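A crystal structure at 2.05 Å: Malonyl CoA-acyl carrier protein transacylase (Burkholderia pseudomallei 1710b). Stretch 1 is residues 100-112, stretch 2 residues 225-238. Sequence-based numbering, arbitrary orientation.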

# COMPACT_ATOMS: atom_id res chain seq x y z
N GLY A 100 -1.15 -2.38 -0.98
CA GLY A 100 -0.26 -3.02 -1.91
C GLY A 100 0.34 -4.35 -1.45
O GLY A 100 0.84 -5.13 -2.29
N GLU A 101 0.29 -4.60 -0.14
CA GLU A 101 0.78 -5.88 0.39
C GLU A 101 -0.10 -7.02 -0.11
O GLU A 101 0.34 -8.16 -0.31
CB GLU A 101 0.80 -5.86 1.94
CG GLU A 101 1.31 -7.15 2.56
CD GLU A 101 1.89 -6.94 3.96
OE1 GLU A 101 2.74 -6.04 4.12
OE2 GLU A 101 1.52 -7.70 4.89
N TYR A 102 -1.37 -6.71 -0.28
CA TYR A 102 -2.32 -7.66 -0.83
C TYR A 102 -1.97 -8.03 -2.26
O TYR A 102 -2.00 -9.18 -2.62
CB TYR A 102 -3.74 -7.09 -0.74
CG TYR A 102 -4.25 -7.06 0.70
CD1 TYR A 102 -5.12 -8.04 1.15
CD2 TYR A 102 -3.78 -6.15 1.60
CE1 TYR A 102 -5.58 -8.06 2.46
CE2 TYR A 102 -4.23 -6.14 2.94
CZ TYR A 102 -5.13 -7.11 3.36
OH TYR A 102 -5.61 -7.12 4.66
N THR A 103 -1.64 -7.04 -3.06
CA THR A 103 -1.27 -7.25 -4.47
C THR A 103 0.02 -8.13 -4.57
O THR A 103 0.15 -9.02 -5.41
CB THR A 103 -0.99 -5.87 -5.15
OG1 THR A 103 -1.95 -4.90 -4.71
CG2 THR A 103 -1.05 -5.98 -6.64
N ALA A 104 0.98 -7.83 -3.69
CA ALA A 104 2.18 -8.59 -3.58
C ALA A 104 1.85 -10.05 -3.27
O ALA A 104 2.41 -10.94 -3.90
CB ALA A 104 3.06 -7.99 -2.44
N LEU A 105 0.93 -10.30 -2.32
CA LEU A 105 0.53 -11.68 -1.98
C LEU A 105 -0.12 -12.40 -3.15
O LEU A 105 0.02 -13.65 -3.31
CB LEU A 105 -0.40 -11.69 -0.77
CG LEU A 105 0.34 -11.51 0.56
CD1 LEU A 105 -0.67 -11.30 1.69
CD2 LEU A 105 1.29 -12.68 0.91
N VAL A 106 -0.84 -11.63 -3.97
CA VAL A 106 -1.45 -12.19 -5.17
C VAL A 106 -0.41 -12.54 -6.19
O VAL A 106 -0.41 -13.65 -6.70
CB VAL A 106 -2.50 -11.26 -5.82
CG1 VAL A 106 -2.98 -11.88 -7.17
CG2 VAL A 106 -3.66 -11.00 -4.86
N ALA A 107 0.49 -11.61 -6.49
CA ALA A 107 1.61 -11.88 -7.40
C ALA A 107 2.43 -13.10 -6.93
O ALA A 107 2.87 -13.89 -7.75
CB ALA A 107 2.51 -10.64 -7.51
N ALA A 108 2.60 -13.25 -5.61
CA ALA A 108 3.36 -14.37 -4.99
C ALA A 108 2.57 -15.67 -4.92
O ALA A 108 3.07 -16.68 -4.44
CB ALA A 108 3.86 -13.97 -3.52
N GLY A 109 1.34 -15.66 -5.39
CA GLY A 109 0.55 -16.92 -5.42
C GLY A 109 -0.02 -17.30 -4.06
O GLY A 109 -0.53 -18.39 -3.87
N ALA A 110 0.07 -16.41 -3.08
CA ALA A 110 -0.48 -16.71 -1.76
C ALA A 110 -2.02 -16.58 -1.71
O ALA A 110 -2.67 -17.31 -0.98
CB ALA A 110 0.23 -15.82 -0.68
N ILE A 111 -2.57 -15.62 -2.46
CA ILE A 111 -3.99 -15.35 -2.46
C ILE A 111 -4.44 -15.24 -3.92
O ILE A 111 -3.84 -14.51 -4.69
CB ILE A 111 -4.33 -14.02 -1.73
CG1 ILE A 111 -3.90 -14.06 -0.24
CG2 ILE A 111 -5.87 -13.72 -1.78
CD1 ILE A 111 -4.08 -12.67 0.52
N ALA A 112 -5.46 -15.97 -4.31
CA ALA A 112 -5.94 -15.86 -5.69
C ALA A 112 -6.53 -14.45 -5.91
O ALA A 112 -7.24 -13.91 -5.04
CB ALA A 112 -6.99 -16.97 -6.00
N VAL A 225 -10.62 -17.43 4.10
CA VAL A 225 -9.90 -17.21 2.84
C VAL A 225 -8.80 -18.26 2.74
O VAL A 225 -8.06 -18.50 3.71
CB VAL A 225 -9.32 -15.80 2.76
CG1 VAL A 225 -8.49 -15.61 1.52
CG2 VAL A 225 -10.46 -14.75 2.88
N ASP A 226 -8.71 -18.91 1.57
CA ASP A 226 -7.66 -19.90 1.32
C ASP A 226 -6.35 -19.21 1.01
O ASP A 226 -6.16 -18.72 -0.09
CB ASP A 226 -8.02 -20.78 0.11
CG ASP A 226 -7.03 -21.95 -0.06
OD1 ASP A 226 -6.54 -22.46 0.97
OD2 ASP A 226 -6.76 -22.35 -1.20
N VAL A 227 -5.46 -19.15 1.97
CA VAL A 227 -4.19 -18.54 1.73
C VAL A 227 -3.21 -19.69 1.61
O VAL A 227 -3.27 -20.61 2.41
CB VAL A 227 -3.77 -17.57 2.88
CG1 VAL A 227 -2.32 -17.11 2.69
CG2 VAL A 227 -4.79 -16.38 2.99
N LYS A 228 -2.33 -19.60 0.62
CA LYS A 228 -1.33 -20.60 0.31
C LYS A 228 0.07 -20.07 0.55
O LYS A 228 0.29 -18.85 0.49
CB LYS A 228 -1.40 -20.89 -1.18
CG LYS A 228 -2.73 -21.37 -1.68
CD LYS A 228 -2.68 -22.78 -2.15
CE LYS A 228 -3.84 -23.05 -3.10
NZ LYS A 228 -3.98 -24.50 -3.23
N ALA A 229 1.03 -20.97 0.75
CA ALA A 229 2.44 -20.56 0.96
C ALA A 229 2.94 -19.89 -0.30
O ALA A 229 2.73 -20.41 -1.37
CB ALA A 229 3.32 -21.80 1.28
N PRO A 230 3.60 -18.72 -0.18
CA PRO A 230 3.98 -17.98 -1.38
C PRO A 230 5.10 -18.66 -2.18
O PRO A 230 5.95 -19.32 -1.63
CB PRO A 230 4.42 -16.60 -0.86
CG PRO A 230 4.44 -16.66 0.59
CD PRO A 230 3.79 -17.94 1.06
N LYS A 231 5.07 -18.47 -3.50
CA LYS A 231 6.12 -18.96 -4.37
C LYS A 231 7.18 -17.90 -4.56
O LYS A 231 8.19 -18.14 -5.21
CB LYS A 231 5.51 -19.36 -5.72
CG LYS A 231 5.08 -18.19 -6.58
CD LYS A 231 4.05 -18.60 -7.70
CE LYS A 231 3.45 -17.38 -8.46
NZ LYS A 231 2.29 -17.79 -9.31
N ILE A 232 6.95 -16.70 -4.04
CA ILE A 232 7.94 -15.64 -4.04
C ILE A 232 8.00 -15.09 -2.62
O ILE A 232 6.94 -14.90 -2.01
CB ILE A 232 7.53 -14.44 -4.92
CG1 ILE A 232 7.24 -14.87 -6.37
CG2 ILE A 232 8.65 -13.36 -4.95
CD1 ILE A 232 6.81 -13.66 -7.24
N SER A 233 9.20 -14.78 -2.13
CA SER A 233 9.31 -14.19 -0.79
C SER A 233 8.55 -12.87 -0.73
O SER A 233 8.74 -12.01 -1.60
CB SER A 233 10.79 -13.95 -0.46
OG SER A 233 11.45 -15.20 -0.39
N VAL A 234 7.69 -12.72 0.27
CA VAL A 234 7.02 -11.46 0.56
C VAL A 234 7.53 -10.92 1.91
O VAL A 234 7.48 -11.61 2.92
CB VAL A 234 5.49 -11.66 0.63
CG1 VAL A 234 4.77 -10.40 0.85
CG2 VAL A 234 4.94 -12.47 -0.64
N VAL A 235 8.00 -9.69 1.94
CA VAL A 235 8.35 -9.03 3.19
C VAL A 235 7.17 -8.16 3.66
O VAL A 235 6.65 -7.33 2.92
CB VAL A 235 9.75 -8.32 3.09
CG1 VAL A 235 9.85 -7.27 1.99
CG2 VAL A 235 10.13 -7.75 4.46
N ASN A 236 6.69 -8.39 4.88
CA ASN A 236 5.47 -7.71 5.35
C ASN A 236 5.72 -6.36 6.00
O ASN A 236 6.81 -6.07 6.52
CB ASN A 236 4.55 -8.65 6.18
CG ASN A 236 5.19 -9.17 7.48
OD1 ASN A 236 5.92 -8.47 8.15
ND2 ASN A 236 4.86 -10.39 7.83
N ASN A 237 4.70 -5.52 5.94
CA ASN A 237 4.79 -4.16 6.44
C ASN A 237 4.93 -4.12 7.96
O ASN A 237 5.60 -3.28 8.50
CB ASN A 237 3.52 -3.39 6.11
CG ASN A 237 3.36 -3.06 4.64
OD1 ASN A 237 2.27 -2.66 4.22
ND2 ASN A 237 4.41 -3.15 3.87
N ILE A 238 4.21 -4.99 8.63
CA ILE A 238 4.06 -4.92 10.11
C ILE A 238 5.33 -5.39 10.83
O ILE A 238 5.80 -4.72 11.75
CB ILE A 238 2.80 -5.67 10.58
CG1 ILE A 238 2.46 -5.31 12.05
CG2 ILE A 238 2.93 -7.20 10.38
CD1 ILE A 238 1.80 -3.97 12.26
O HOH W 1 4.56 -5.90 1.90
O HOH W 2 1.88 -6.67 7.34
O HOH W 3 -0.49 -15.87 -9.25
O HOH W 4 2.61 -14.93 -10.18
O HOH W 5 1.79 -20.54 -4.14
O HOH W 6 -7.00 -17.42 -2.31

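Stretch 2 runs antiparallel in register to stretch 1: by nearest CA atoms, V227 lies beside I111, K228 beside A110, I232 beside A108, V234 beside L105 and N236 beside E101. The separation grows from 4.5 Å between the CA atoms of K228 and A110 to 7.1 Å between those of N236 and E101, so the backbones touch where stretch 1 has left its helix and are held apart by side chains along the helix itself. Together the two segments bury 693 Å².

At the start of stretch 2, water 6 accepts from A112 N (2.9 Å) and donates to D226 O (2.7 Å), joining the two backbones. V227 then meets I111 through apolar side chains, V227 CG2 lying 4.1 Å from I111 CG1.

K228 supplies the straightest of the three direct hydrogen bonds: K228 N to A110 O measures 2.8 Å, with an angle of 172° at the hydrogen. Two CA-H...O contacts flank it, V227 CA to A110 O at 3.3 Å and A110 CA to K228 O at 3.2 Å. A110 O thus receives both an amide and a CA hydrogen, as carbonyls in closely paired extended chains often do. The side chain of K228 takes no part in this bond, and its end leads away.

A229 points its CB away, yet its carbonyl is tied in by water 5, which donates to A229 O (2.9 Å) and to G109 O (3.2 Å). P230 has no amide hydrogen to offer; it packs instead, with P230 CB 3.8 Å from A108 CB, and its CA makes a CA-H...O contact of 3.4 Å to A108 O.

That same carbonyl accepts the next amide, K231 N to A108 O, at 2.8 Å and 165°. The extended K231 side chain passes the helix end, its CE 3.6 Å from A107 O. Water 4 connects K231 NZ (3.0 Å, a weak bond) to A107 O (2.7 Å). G109, with phi 78° in a Schellman motif, has no side chain here; an ideal CB would sit only 3.2 Å from K231 CD, so the close passage of the lysine adds to the preference for glycine set by positive phi.

I232 and V234 both direct CB toward the helix, whereas S233 between them points away, the alternation expected of an extended chain. I232 CB rests 4.0 Å from A108 CB. V234 covers more of the surface, with CG2 3.4 Å from A108 CB and 4.0 Å from L105 CD2, while its CG1 lies 4.4 Å from A104 CB.

The contact turns polar at E101. Water 1 lies within hydrogen-bonding distance of both V235 O (2.7 Å) and E101 OE1 (2.9 Å). N236 brings its CB to 3.4 Å from E101 OE2, and N237 N donates to E101 OE1 at 2.7 Å and 151°. Water 2 accepts from I238 N (3.1 Å) and donates to E101 OE2 (2.7 Å), so both carboxylate oxygens are engaged with this end of stretch 2.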